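Local atomic coordinates of alpha-2,3-sialyltransferase (Campylobacter jejuni, PDB entry 2P2V), a protein that probably transfers sialic acid from CMP-sialic acid to galactose-terminated acceptor sugars in α-2,3 linkage, the chain described here being its sialyltransferase domain. Residues A[31-36]-A[54-59]; A[19-25]-A[163-169]; A[112-117]-A[272-276]; A[51-55]-A[182-186]. All blocks are in the same frame, centred on the assembly; numbering follows the deposited sequence.

Contact 1 (A[31-36]-A[54-59])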
# COMPACT_ATOMS: atom_id res chain seq x y z
N LEU A 31 40.48 -13.59 10.05
CA LEU A 31 40.14 -14.21 8.77
C LEU A 31 41.38 -14.89 8.16
O LEU A 31 41.29 -15.88 7.45
CB LEU A 31 39.58 -13.15 7.81
CG LEU A 31 39.23 -13.50 6.37
CD1 LEU A 31 37.93 -14.37 6.32
CD2 LEU A 31 39.14 -12.20 5.55
N LYS A 32 42.55 -14.31 8.45
CA LYS A 32 43.84 -14.83 7.99
C LYS A 32 44.31 -16.07 8.79
O LYS A 32 45.22 -16.80 8.35
CB LYS A 32 44.90 -13.71 8.11
CG LYS A 32 44.82 -12.59 7.05
CD LYS A 32 46.12 -11.75 7.01
CE LYS A 32 46.08 -10.66 5.91
NZ LYS A 32 47.40 -10.39 5.21
N ASN A 33 43.68 -16.32 9.94
CA ASN A 33 44.11 -17.37 10.86
C ASN A 33 43.01 -18.40 11.14
O ASN A 33 42.85 -18.84 12.29
CB ASN A 33 44.58 -16.75 12.19
CG ASN A 33 45.61 -15.63 12.01
OD1 ASN A 33 46.56 -15.74 11.23
ND2 ASN A 33 45.43 -14.54 12.78
N ILE A 34 42.25 -18.78 10.11
CA ILE A 34 41.26 -19.85 10.22
C ILE A 34 41.98 -21.19 10.36
O ILE A 34 42.97 -21.43 9.67
CB ILE A 34 40.37 -19.92 8.96
CG1 ILE A 34 39.46 -18.68 8.86
CG2 ILE A 34 39.49 -21.12 8.96
CD1 ILE A 34 38.97 -18.40 7.40
N ASN A 35 41.47 -22.05 11.24
CA ASN A 35 42.00 -23.41 11.34
C ASN A 35 41.18 -24.28 10.42
O ASN A 35 40.11 -24.73 10.79
CB ASN A 35 41.92 -23.92 12.78
CG ASN A 35 42.62 -25.27 12.95
OD1 ASN A 35 42.64 -26.09 12.03
ND2 ASN A 35 43.16 -25.51 14.14
N TYR A 36 41.67 -24.51 9.21
CA TYR A 36 40.83 -25.17 8.21
C TYR A 36 40.50 -26.59 8.58
O TYR A 36 39.56 -27.18 8.05
CB TYR A 36 41.45 -25.10 6.84
CG TYR A 36 41.53 -23.66 6.32
CD1 TYR A 36 40.40 -23.05 5.73
CD2 TYR A 36 42.69 -22.94 6.42
CE1 TYR A 36 40.47 -21.69 5.25
CE2 TYR A 36 42.77 -21.58 5.95
CZ TYR A 36 41.64 -20.98 5.37
OH TYR A 36 41.71 -19.67 4.90
N GLU A 54 40.18 -8.99 0.70
CA GLU A 54 41.07 -10.13 1.00
C GLU A 54 42.04 -10.41 -0.14
O GLU A 54 41.66 -10.39 -1.31
CB GLU A 54 40.25 -11.41 1.34
CG GLU A 54 39.51 -12.01 0.16
CD GLU A 54 38.64 -13.20 0.55
OE1 GLU A 54 38.60 -13.51 1.77
OE2 GLU A 54 38.01 -13.85 -0.35
N ASP A 55 43.30 -10.69 0.23
CA ASP A 55 44.38 -10.93 -0.74
C ASP A 55 44.42 -12.40 -1.19
O ASP A 55 45.04 -12.75 -2.20
CB ASP A 55 45.73 -10.47 -0.15
CG ASP A 55 46.15 -11.25 1.10
OD1 ASP A 55 45.34 -11.45 2.05
OD2 ASP A 55 47.32 -11.67 1.15
N LYS A 56 43.75 -13.27 -0.45
CA LYS A 56 43.65 -14.66 -0.86
C LYS A 56 42.21 -15.09 -0.66
O LYS A 56 41.47 -14.47 0.10
CB LYS A 56 44.57 -15.58 -0.01
CG LYS A 56 46.03 -15.10 0.07
CD LYS A 56 46.89 -16.00 0.92
CE LYS A 56 48.34 -15.51 0.84
NZ LYS A 56 49.17 -16.29 1.78
N TYR A 57 41.83 -16.18 -1.29
CA TYR A 57 40.50 -16.69 -1.11
C TYR A 57 40.40 -17.46 0.20
O TYR A 57 40.27 -18.69 0.17
CB TYR A 57 40.10 -17.58 -2.27
CG TYR A 57 39.83 -16.80 -3.55
CD1 TYR A 57 38.69 -15.98 -3.67
CD2 TYR A 57 40.72 -16.88 -4.63
CE1 TYR A 57 38.43 -15.28 -4.84
CE2 TYR A 57 40.48 -16.17 -5.81
CZ TYR A 57 39.32 -15.38 -5.90
OH TYR A 57 39.07 -14.70 -7.04
N TYR A 58 40.38 -16.74 1.33
CA TYR A 58 40.35 -17.41 2.66
C TYR A 58 39.20 -18.36 2.91
O TYR A 58 39.31 -19.27 3.74
CB TYR A 58 40.53 -16.43 3.81
CG TYR A 58 41.85 -15.68 3.73
CD1 TYR A 58 43.07 -16.33 4.08
CD2 TYR A 58 41.91 -14.35 3.31
CE1 TYR A 58 44.31 -15.63 4.00
CE2 TYR A 58 43.13 -13.66 3.24
CZ TYR A 58 44.33 -14.31 3.59
OH TYR A 58 45.52 -13.62 3.51
N LEU A 59 38.07 -18.16 2.21
CA LEU A 59 36.95 -19.09 2.32
C LEU A 59 36.46 -19.59 0.95
O LEU A 59 35.33 -20.04 0.81
CB LEU A 59 35.83 -18.46 3.14
CG LEU A 59 36.03 -18.54 4.65
CD1 LEU A 59 34.89 -17.82 5.34
CD2 LEU A 59 36.05 -20.03 5.09

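Contact 2 (A[19-25]-A[163-169]). With EDO (1,2-ethanediol), chain H.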
# COMPACT_ATOMS: atom_id res chain seq x y z
N MET A 19 21.68 -30.14 4.64
CA MET A 19 22.86 -29.33 4.78
C MET A 19 22.46 -28.03 5.49
O MET A 19 21.87 -27.14 4.88
CB MET A 19 23.48 -29.06 3.39
CG MET A 19 25.00 -28.85 3.40
SD MET A 19 25.53 -27.45 4.41
CE MET A 19 24.92 -26.12 3.32
N GLN A 20 22.75 -27.96 6.78
CA GLN A 20 22.33 -26.83 7.60
C GLN A 20 23.52 -26.12 8.24
O GLN A 20 23.39 -25.49 9.29
CB GLN A 20 21.32 -27.31 8.66
CG GLN A 20 20.05 -27.93 8.09
CD GLN A 20 19.27 -28.76 9.13
OE1 GLN A 20 19.87 -29.52 9.89
NE2 GLN A 20 17.94 -28.59 9.17
N ASN A 21 24.68 -26.20 7.59
CA ASN A 21 25.90 -25.64 8.12
C ASN A 21 26.23 -24.34 7.41
O ASN A 21 26.22 -24.28 6.20
CB ASN A 21 27.12 -26.55 7.86
CG ASN A 21 27.05 -27.88 8.64
OD1 ASN A 21 26.55 -27.94 9.77
ND2 ASN A 21 27.59 -28.95 8.02
N ILE A 22 26.63 -23.36 8.19
CA ILE A 22 26.93 -22.06 7.56
C ILE A 22 28.21 -21.54 8.18
O ILE A 22 28.39 -21.61 9.39
CB ILE A 22 25.69 -21.10 7.69
CG1 ILE A 22 25.93 -19.76 6.93
CG2 ILE A 22 25.34 -20.80 9.14
CD1 ILE A 22 26.00 -19.93 5.44
N ILE A 23 29.12 -21.02 7.35
CA ILE A 23 30.29 -20.33 7.82
C ILE A 23 29.96 -18.86 7.58
O ILE A 23 29.52 -18.51 6.47
CB ILE A 23 31.54 -20.68 6.99
CG1 ILE A 23 31.68 -22.21 6.79
CG2 ILE A 23 32.79 -20.03 7.57
CD1 ILE A 23 31.54 -23.03 8.09
N ILE A 24 30.20 -18.06 8.61
CA ILE A 24 29.88 -16.66 8.66
C ILE A 24 31.17 -15.94 8.98
O ILE A 24 31.75 -16.11 10.06
CB ILE A 24 28.76 -16.37 9.67
CG1 ILE A 24 27.46 -17.09 9.24
CG2 ILE A 24 28.59 -14.84 9.83
CD1 ILE A 24 26.26 -16.90 10.18
N ALA A 25 31.65 -15.13 8.03
CA ALA A 25 32.92 -14.46 8.19
C ALA A 25 32.81 -12.96 8.30
O ALA A 25 32.21 -12.29 7.43
CB ALA A 25 33.86 -14.85 7.10
N TYR A 163 19.42 -22.41 8.82
CA TYR A 163 20.68 -23.05 9.17
C TYR A 163 20.73 -23.36 10.66
O TYR A 163 20.17 -22.61 11.50
CB TYR A 163 21.87 -22.21 8.76
CG TYR A 163 22.07 -22.03 7.26
CD1 TYR A 163 21.63 -20.85 6.62
CD2 TYR A 163 22.74 -22.98 6.50
CE1 TYR A 163 21.84 -20.66 5.32
CE2 TYR A 163 22.96 -22.80 5.16
CZ TYR A 163 22.52 -21.60 4.57
OH TYR A 163 22.72 -21.39 3.24
N LYS A 164 21.42 -24.45 10.99
CA LYS A 164 21.40 -24.99 12.36
C LYS A 164 22.73 -24.95 13.09
O LYS A 164 22.76 -24.93 14.33
CB LYS A 164 20.80 -26.40 12.36
CG LYS A 164 19.34 -26.45 11.95
CD LYS A 164 18.47 -25.51 12.80
CE LYS A 164 17.02 -25.64 12.41
NZ LYS A 164 16.22 -24.48 12.96
N THR A 165 23.83 -24.94 12.33
CA THR A 165 25.14 -24.82 12.91
C THR A 165 25.98 -23.72 12.27
O THR A 165 26.32 -23.82 11.10
CB THR A 165 25.95 -26.15 12.84
OG1 THR A 165 25.11 -27.23 13.26
CG2 THR A 165 27.12 -26.05 13.78
N ILE A 166 26.37 -22.75 13.07
CA ILE A 166 27.17 -21.60 12.59
C ILE A 166 28.63 -21.71 13.00
O ILE A 166 28.91 -21.93 14.17
CB ILE A 166 26.59 -20.29 13.19
CG1 ILE A 166 25.15 -20.11 12.75
CG2 ILE A 166 27.48 -19.10 12.88
CD1 ILE A 166 24.39 -19.18 13.61
N TYR A 167 29.57 -21.51 12.06
CA TYR A 167 30.97 -21.43 12.38
C TYR A 167 31.45 -20.07 12.08
O TYR A 167 31.35 -19.63 10.92
CB TYR A 167 31.76 -22.38 11.51
CG TYR A 167 31.31 -23.80 11.70
CD1 TYR A 167 32.01 -24.67 12.54
CD2 TYR A 167 30.18 -24.25 11.07
CE1 TYR A 167 31.56 -25.99 12.72
CE2 TYR A 167 29.72 -25.57 11.22
CZ TYR A 167 30.44 -26.42 12.05
OH TYR A 167 29.97 -27.73 12.21
N LEU A 168 31.99 -19.41 13.09
CA LEU A 168 32.37 -18.01 12.94
C LEU A 168 33.83 -17.78 12.78
O LEU A 168 34.65 -18.43 13.42
CB LEU A 168 31.93 -17.23 14.17
CG LEU A 168 30.44 -17.26 14.47
CD1 LEU A 168 30.25 -16.69 15.88
CD2 LEU A 168 29.61 -16.50 13.43
N CYS A 169 34.17 -16.79 11.96
CA CYS A 169 35.53 -16.40 11.81
C CYS A 169 35.57 -14.93 11.40
O CYS A 169 34.55 -14.37 10.99
CB CYS A 169 36.28 -17.26 10.78
SG CYS A 169 35.61 -17.24 9.10
C1 EDO H . 22.83 -31.28 9.95
O1 EDO H . 22.20 -30.29 10.79
C2 EDO H . 22.65 -30.95 8.47
O2 EDO H . 23.87 -30.41 7.93
O HOH W 1 23.99 -28.35 11.17
O HOH W 2 28.06 -29.18 11.56

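Contact 3 (A[112-117]-A[272-276]). With EDO (1,2-ethanediol), chain F.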
# COMPACT_ATOMS: atom_id res chain seq x y z
N GLN A 112 12.13 2.45 -2.60
CA GLN A 112 12.69 2.35 -3.95
C GLN A 112 13.71 1.26 -4.04
O GLN A 112 14.21 1.03 -5.10
CB GLN A 112 13.42 3.66 -4.32
CG GLN A 112 12.44 4.77 -4.30
CD GLN A 112 13.07 6.09 -4.71
OE1 GLN A 112 12.39 6.95 -5.27
NE2 GLN A 112 14.37 6.26 -4.42
N PHE A 113 14.00 0.57 -2.94
CA PHE A 113 15.03 -0.46 -2.97
C PHE A 113 14.92 -1.42 -4.12
O PHE A 113 15.88 -1.61 -4.87
CB PHE A 113 15.08 -1.25 -1.62
CG PHE A 113 16.20 -2.21 -1.57
CD1 PHE A 113 17.50 -1.81 -1.24
CD2 PHE A 113 15.99 -3.55 -1.93
CE1 PHE A 113 18.56 -2.69 -1.20
CE2 PHE A 113 17.03 -4.41 -1.93
CZ PHE A 113 18.32 -4.02 -1.53
N TYR A 114 13.79 -2.15 -4.22
CA TYR A 114 13.68 -3.12 -5.27
C TYR A 114 13.57 -2.51 -6.64
O TYR A 114 13.85 -3.17 -7.64
CB TYR A 114 12.46 -4.01 -4.99
CG TYR A 114 12.71 -4.90 -3.81
CD1 TYR A 114 13.80 -5.76 -3.80
CD2 TYR A 114 11.85 -4.87 -2.70
CE1 TYR A 114 14.03 -6.61 -2.67
CE2 TYR A 114 12.08 -5.69 -1.57
CZ TYR A 114 13.16 -6.55 -1.57
OH TYR A 114 13.41 -7.40 -0.49
N ASN A 115 13.20 -1.22 -6.71
CA ASN A 115 13.16 -0.54 -8.00
C ASN A 115 14.57 -0.47 -8.60
O ASN A 115 14.73 -0.65 -9.78
CB ASN A 115 12.56 0.90 -7.85
CG ASN A 115 11.15 0.89 -7.26
OD1 ASN A 115 10.96 0.78 -6.07
ND2 ASN A 115 10.18 1.00 -8.09
N PHE A 116 15.54 -0.09 -7.77
CA PHE A 116 16.94 -0.03 -8.15
C PHE A 116 17.66 -1.37 -8.17
O PHE A 116 18.52 -1.56 -9.01
CB PHE A 116 17.70 0.92 -7.26
CG PHE A 116 17.39 2.37 -7.56
CD1 PHE A 116 18.14 3.04 -8.53
CD2 PHE A 116 16.37 3.02 -6.91
CE1 PHE A 116 17.90 4.45 -8.84
CE2 PHE A 116 16.11 4.43 -7.22
CZ PHE A 116 16.89 5.09 -8.20
N PHE A 117 17.30 -2.29 -7.26
CA PHE A 117 18.10 -3.49 -7.06
C PHE A 117 17.14 -4.68 -7.08
O PHE A 117 16.97 -5.25 -6.02
CB PHE A 117 18.80 -3.39 -5.72
CG PHE A 117 19.57 -2.02 -5.51
CD1 PHE A 117 20.67 -1.72 -6.34
CD2 PHE A 117 19.19 -1.18 -4.55
CE1 PHE A 117 21.34 -0.47 -6.18
CE2 PHE A 117 19.84 0.08 -4.35
CZ PHE A 117 20.92 0.37 -5.18
N PHE A 272 20.38 10.79 -9.56
CA PHE A 272 19.08 10.81 -8.95
C PHE A 272 19.18 10.14 -7.57
O PHE A 272 18.71 10.68 -6.55
CB PHE A 272 18.06 10.03 -9.83
CG PHE A 272 16.68 10.00 -9.22
CD1 PHE A 272 16.40 9.06 -8.22
CD2 PHE A 272 15.71 10.94 -9.58
CE1 PHE A 272 15.18 9.05 -7.58
CE2 PHE A 272 14.45 10.90 -8.99
CZ PHE A 272 14.19 9.96 -7.96
N TYR A 273 19.75 8.94 -7.58
CA TYR A 273 19.90 8.13 -6.34
C TYR A 273 20.69 8.82 -5.24
O TYR A 273 20.22 8.93 -4.09
CB TYR A 273 20.54 6.82 -6.73
CG TYR A 273 20.61 5.84 -5.57
CD1 TYR A 273 19.71 4.78 -5.49
CD2 TYR A 273 21.57 5.99 -4.56
CE1 TYR A 273 19.76 3.88 -4.39
CE2 TYR A 273 21.65 5.09 -3.49
CZ TYR A 273 20.74 4.06 -3.41
OH TYR A 273 20.79 3.15 -2.36
N LYS A 274 21.85 9.41 -5.62
CA LYS A 274 22.73 10.04 -4.66
C LYS A 274 22.15 11.34 -4.16
O LYS A 274 22.42 11.77 -3.02
CB LYS A 274 24.08 10.33 -5.31
CG LYS A 274 25.00 9.18 -5.40
CD LYS A 274 26.28 9.54 -6.11
CE LYS A 274 27.28 8.42 -6.00
NZ LYS A 274 28.60 8.84 -6.56
N ASN A 275 21.41 12.03 -5.01
CA ASN A 275 20.70 13.28 -4.63
C ASN A 275 19.71 13.03 -3.51
O ASN A 275 19.64 13.76 -2.52
CB ASN A 275 19.94 13.87 -5.83
CG ASN A 275 19.15 15.14 -5.49
OD1 ASN A 275 19.73 16.19 -5.29
ND2 ASN A 275 17.82 15.03 -5.44
N GLN A 276 18.92 11.97 -3.71
CA GLN A 276 17.91 11.58 -2.74
C GLN A 276 18.55 11.11 -1.46
O GLN A 276 18.14 11.54 -0.39
CB GLN A 276 17.03 10.49 -3.32
CG GLN A 276 16.11 11.01 -4.36
CD GLN A 276 14.78 10.32 -4.30
OE1 GLN A 276 14.72 9.13 -3.99
NE2 GLN A 276 13.71 11.05 -4.61
C1 EDO F . 16.91 6.27 -3.56
O1 EDO F . 16.35 4.96 -3.41
C2 EDO F . 17.16 6.89 -2.20
O2 EDO F . 18.58 6.85 -2.02

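Contact 4 (A[51-55]-A[182-186])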
# COMPACT_ATOMS: atom_id res chain seq x y z
N PHE A 51 34.61 -7.74 2.03
CA PHE A 51 35.25 -9.05 2.08
C PHE A 51 36.29 -9.23 0.95
O PHE A 51 37.31 -9.93 1.09
CB PHE A 51 34.18 -10.18 2.03
CG PHE A 51 33.46 -10.26 0.74
CD1 PHE A 51 32.29 -9.54 0.52
CD2 PHE A 51 33.97 -11.02 -0.30
CE1 PHE A 51 31.66 -9.56 -0.73
CE2 PHE A 51 33.35 -11.06 -1.55
CZ PHE A 51 32.18 -10.31 -1.77
N TYR A 52 36.00 -8.62 -0.19
CA TYR A 52 36.80 -8.79 -1.42
C TYR A 52 38.14 -8.05 -1.35
O TYR A 52 38.99 -8.21 -2.25
CB TYR A 52 36.02 -8.27 -2.65
CG TYR A 52 35.40 -6.91 -2.43
CD1 TYR A 52 34.13 -6.79 -1.86
CD2 TYR A 52 36.07 -5.75 -2.80
CE1 TYR A 52 33.56 -5.59 -1.62
CE2 TYR A 52 35.50 -4.53 -2.55
CZ TYR A 52 34.24 -4.44 -1.97
OH TYR A 52 33.65 -3.22 -1.75
N PHE A 53 38.32 -7.27 -0.30
CA PHE A 53 39.63 -6.69 0.04
C PHE A 53 40.66 -7.79 0.36
O PHE A 53 41.87 -7.55 0.26
CB PHE A 53 39.52 -5.77 1.24
CG PHE A 53 39.08 -4.34 0.93
CD1 PHE A 53 38.09 -4.07 -0.02
CD2 PHE A 53 39.63 -3.27 1.64
CE1 PHE A 53 37.66 -2.76 -0.25
CE2 PHE A 53 39.23 -1.93 1.39
CZ PHE A 53 38.24 -1.69 0.44
N GLU A 54 40.18 -8.99 0.70
CA GLU A 54 41.07 -10.13 1.00
C GLU A 54 42.04 -10.41 -0.14
O GLU A 54 41.66 -10.39 -1.31
CB GLU A 54 40.25 -11.41 1.34
CG GLU A 54 39.51 -12.01 0.16
CD GLU A 54 38.64 -13.20 0.55
OE1 GLU A 54 38.60 -13.51 1.77
OE2 GLU A 54 38.01 -13.85 -0.35
N ASP A 55 43.30 -10.69 0.23
CA ASP A 55 44.38 -10.93 -0.74
C ASP A 55 44.42 -12.40 -1.19
O ASP A 55 45.04 -12.75 -2.20
CB ASP A 55 45.73 -10.47 -0.15
CG ASP A 55 46.15 -11.25 1.10
OD1 ASP A 55 45.34 -11.45 2.05
OD2 ASP A 55 47.32 -11.67 1.15
N PHE A 182 43.85 -6.09 6.21
CA PHE A 182 44.07 -5.32 4.99
C PHE A 182 43.96 -3.83 5.30
O PHE A 182 43.61 -3.44 6.41
CB PHE A 182 43.09 -5.72 3.86
CG PHE A 182 41.65 -5.99 4.32
CD1 PHE A 182 41.12 -7.29 4.25
CD2 PHE A 182 40.83 -4.96 4.80
CE1 PHE A 182 39.80 -7.55 4.65
CE2 PHE A 182 39.51 -5.21 5.20
CZ PHE A 182 39.00 -6.51 5.12
N GLU A 183 44.24 -3.01 4.30
CA GLU A 183 44.06 -1.58 4.46
C GLU A 183 42.58 -1.25 4.28
O GLU A 183 42.04 -1.41 3.19
CB GLU A 183 44.89 -0.79 3.43
CG GLU A 183 44.65 0.72 3.52
CD GLU A 183 44.76 1.23 4.96
OE1 GLU A 183 45.82 1.00 5.60
OE2 GLU A 183 43.79 1.85 5.45
N ALA A 184 41.95 -0.78 5.35
CA ALA A 184 40.53 -0.42 5.32
C ALA A 184 40.28 1.00 4.79
O ALA A 184 39.24 1.26 4.17
CB ALA A 184 39.89 -0.60 6.69
N MET A 185 41.23 1.92 5.03
CA MET A 185 41.15 3.28 4.49
C MET A 185 41.78 3.34 3.10
O MET A 185 42.77 4.07 2.86
CB MET A 185 41.80 4.30 5.43
CG MET A 185 41.09 4.46 6.77
SD MET A 185 39.45 5.22 6.65
CE MET A 185 39.86 6.95 6.34
N SER A 186 41.22 2.54 2.19
CA SER A 186 41.65 2.51 0.80
C SER A 186 41.23 3.81 0.13
O SER A 186 40.50 4.62 0.72
CB SER A 186 41.04 1.30 0.09
OG SER A 186 39.63 1.33 0.22

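Contact 1 (A[31-36]-A[54-59])
Loops without regular secondary structure can still pack closely round one aromatic residue, and Tyr58 fills that role here. Residues 31-36 and 54-59 bury 376 Å² between them, and several of the contacts are apolar. Leu31 CG lies 4.1 Å from Tyr58 CB, the Tyr58 ring has Lys32 CA over one face, and Ile34 CD1 reaches Leu59 CG at 4.0 Å. Leu59 and Ile34 also touch Cys169 of strand 165-169, so the patch packs on the sheet. The loops follow strands 21-25 and 44-48, neighbours in the parallel sheet of a Rossmann-like nucleotide-binding domain; in such folds, loops beyond the C-terminal strand ends shape the ligand site, and the Leu31 side chain is about 8 Å from the bound CMP-sialic acid analogue. Hydrogen bonding adds direction: Tyr36 OH donates to the backbone Tyr58 O at 2.7 Å, while Tyr58 OH donates to Asp55 OD1 at 2.6 Å, a bond within its own segment. Charge contributes more loosely, for Lys32 NZ stands 3.9 Å from Asp55 OD1, a long salt bridge at the exposed margin. Glu54 touches Leu31, but its carboxylate is engaged by Arg47 and Tyr89.

Contact 2 (A[19-25]-A[163-169])
Ile22 and Tyr163, with 91 Å² each covered, carry the largest shares of the 733 Å² buried between residues 19-25 and 163-169. The Tyr163 ring lies against Ile22, whose CB sits 3.9 Å from the Tyr163 ring centroid in a CH-pi contact over the face; the Tyr163 hydroxyl is hydrogen-bonded to Asp44 on the next strand. Ile22 also packs CG2 against Ile166 CG1 at 3.7 Å, and its backbone works in both directions: Ile22 N donates to Thr165 O at 3.0 Å, and Tyr167 N to Ile22 O at 2.9 Å. The same alternation continues with Ile24 N to Tyr167 O at 3.0 Å and Cys169 N to Ile24 O at 3.2 Å, the ladder of parallel strands. Gln20, next with 78 Å², opens it: Gln20 O accepts from both Lys164 N (2.8 Å) and Thr165 N (3.1 Å). Side chains alternate between two faces. Ile22, Ile24, Ile166 and Leu168 share the one covered by helix 150-161; Asn21, Ile23, Ala25, Thr165, Tyr167 and Cys169 share the other, where a water joins Asn21 OD1 to Tyr167 OH and Asn21 ND2 is hydrogen-bonded to Glu42 O. Strands 21-25 and 165-169, adjacent although 137 residues lie between the segments, belong to the parallel sheet typical of a Rossmann-like nucleotide-binding fold.

Contact 3 (A[112-117]-A[272-276])
An aromatic cluster of Phe116, Phe117 and Tyr273 joins the C-terminal end of helix 107-116 to helix 268-283. Over these segments the axes run nearly antiparallel, at 158°, but stay 13.0 Å apart, so the gap is bridged by large side chains. Tyr273 presents its edge to the face of Phe116 in a T-shaped pair, with centroids 5.0 Å apart and planes at 83°; Phe116 CE1 approaches Tyr273 CD1 to 3.8 Å. Phe117, the first residue to leave helical geometry, meets the same tyrosine obliquely, its CZ 3.8 Å from Tyr273 CE1, while Phe116 CZ touches Phe272 CD1 at 4.0 Å. A polar pair accompanies the rings: Gln112 NE2 donates to Gln276 OE1 at 2.9 Å, although the placement of that nitrogen is less certain. An ethanediol molecule, probably from the crystallisation liquor, occupies the space between the helices and lies over one face of the Tyr273 ring. Leu74 of helix 73-85 packs on both Phe117 and Tyr273. From a neighbouring subunit, Ile142 packs on Phe116, Tyr143 on Phe117, and Pro102 on Gln112 and Phe272. The aromatic cluster thus lies at a subunit interface of the assembly, where two helices of one chain meet a second copy of the protein.

Contact 4 (A[51-55]-A[182-186])
The segment 51-55 starts as a short 3-10 turn, and the walk along it shows how a turn can sort its side chains. Phe51 and Tyr52 point away from residues 182-186: the first packs against strand 62-68, the second on helix 73-85, so the turn also meets a strand and a helix of the fold. Phe53 points toward them and makes nearly all of the contact. Its CB sits almost on the normal of the Phe182 ring, 3.6 Å from that ring's centroid, a CH-pi contact, while the edge of the Phe53 ring turns to the face of Phe182, with centroids 5.4 Å apart and planes at 63°. Farther out, Phe53 CE2 lies 3.4 Å from the backbone Glu183 O, near the plane of the Phe53 ring, and Phe53 CZ lies 3.3 Å from Ser186 OG. Ser186 occupies the N-cap position of helix 187-192, and its hydroxyl is hydrogen-bonded to Asp260. Glu54 brings its backbone N to 4.0 Å from Phe182 CD1; its CA-to-CB bond points away, and its carboxylate is bound by Arg47 and Tyr89. Asp55 turns instead to Tyr58. No hydrogen bond joins the two segments. The Phe182 side chain is about 7 Å from the bound CMP-sialic acid analogue, consistent with two loops near the donor site that meet each other through shape and aromatic packing.

The four contacts illustrate how chemistry follows place in a fold. Contact 2 lies within the central sheet and relies on regular backbone pairing; contact 1 rests directly on it, Leu59 CD1 lying 3.6 Å from Ala25 CB, and swaps that regularity for side-chain packing, one hydrogen bond and a long salt bridge. Contacts 1 and 4 share Glu54 and Asp55, so a single loop faces two partners, polar and apolar in the first case, essentially aromatic in the second, which is only partly buried. Contact 3 stands apart, its centre about 32 Å from that of contact 2: it joins helices rather than strands or loops, and its burial is completed by another subunit.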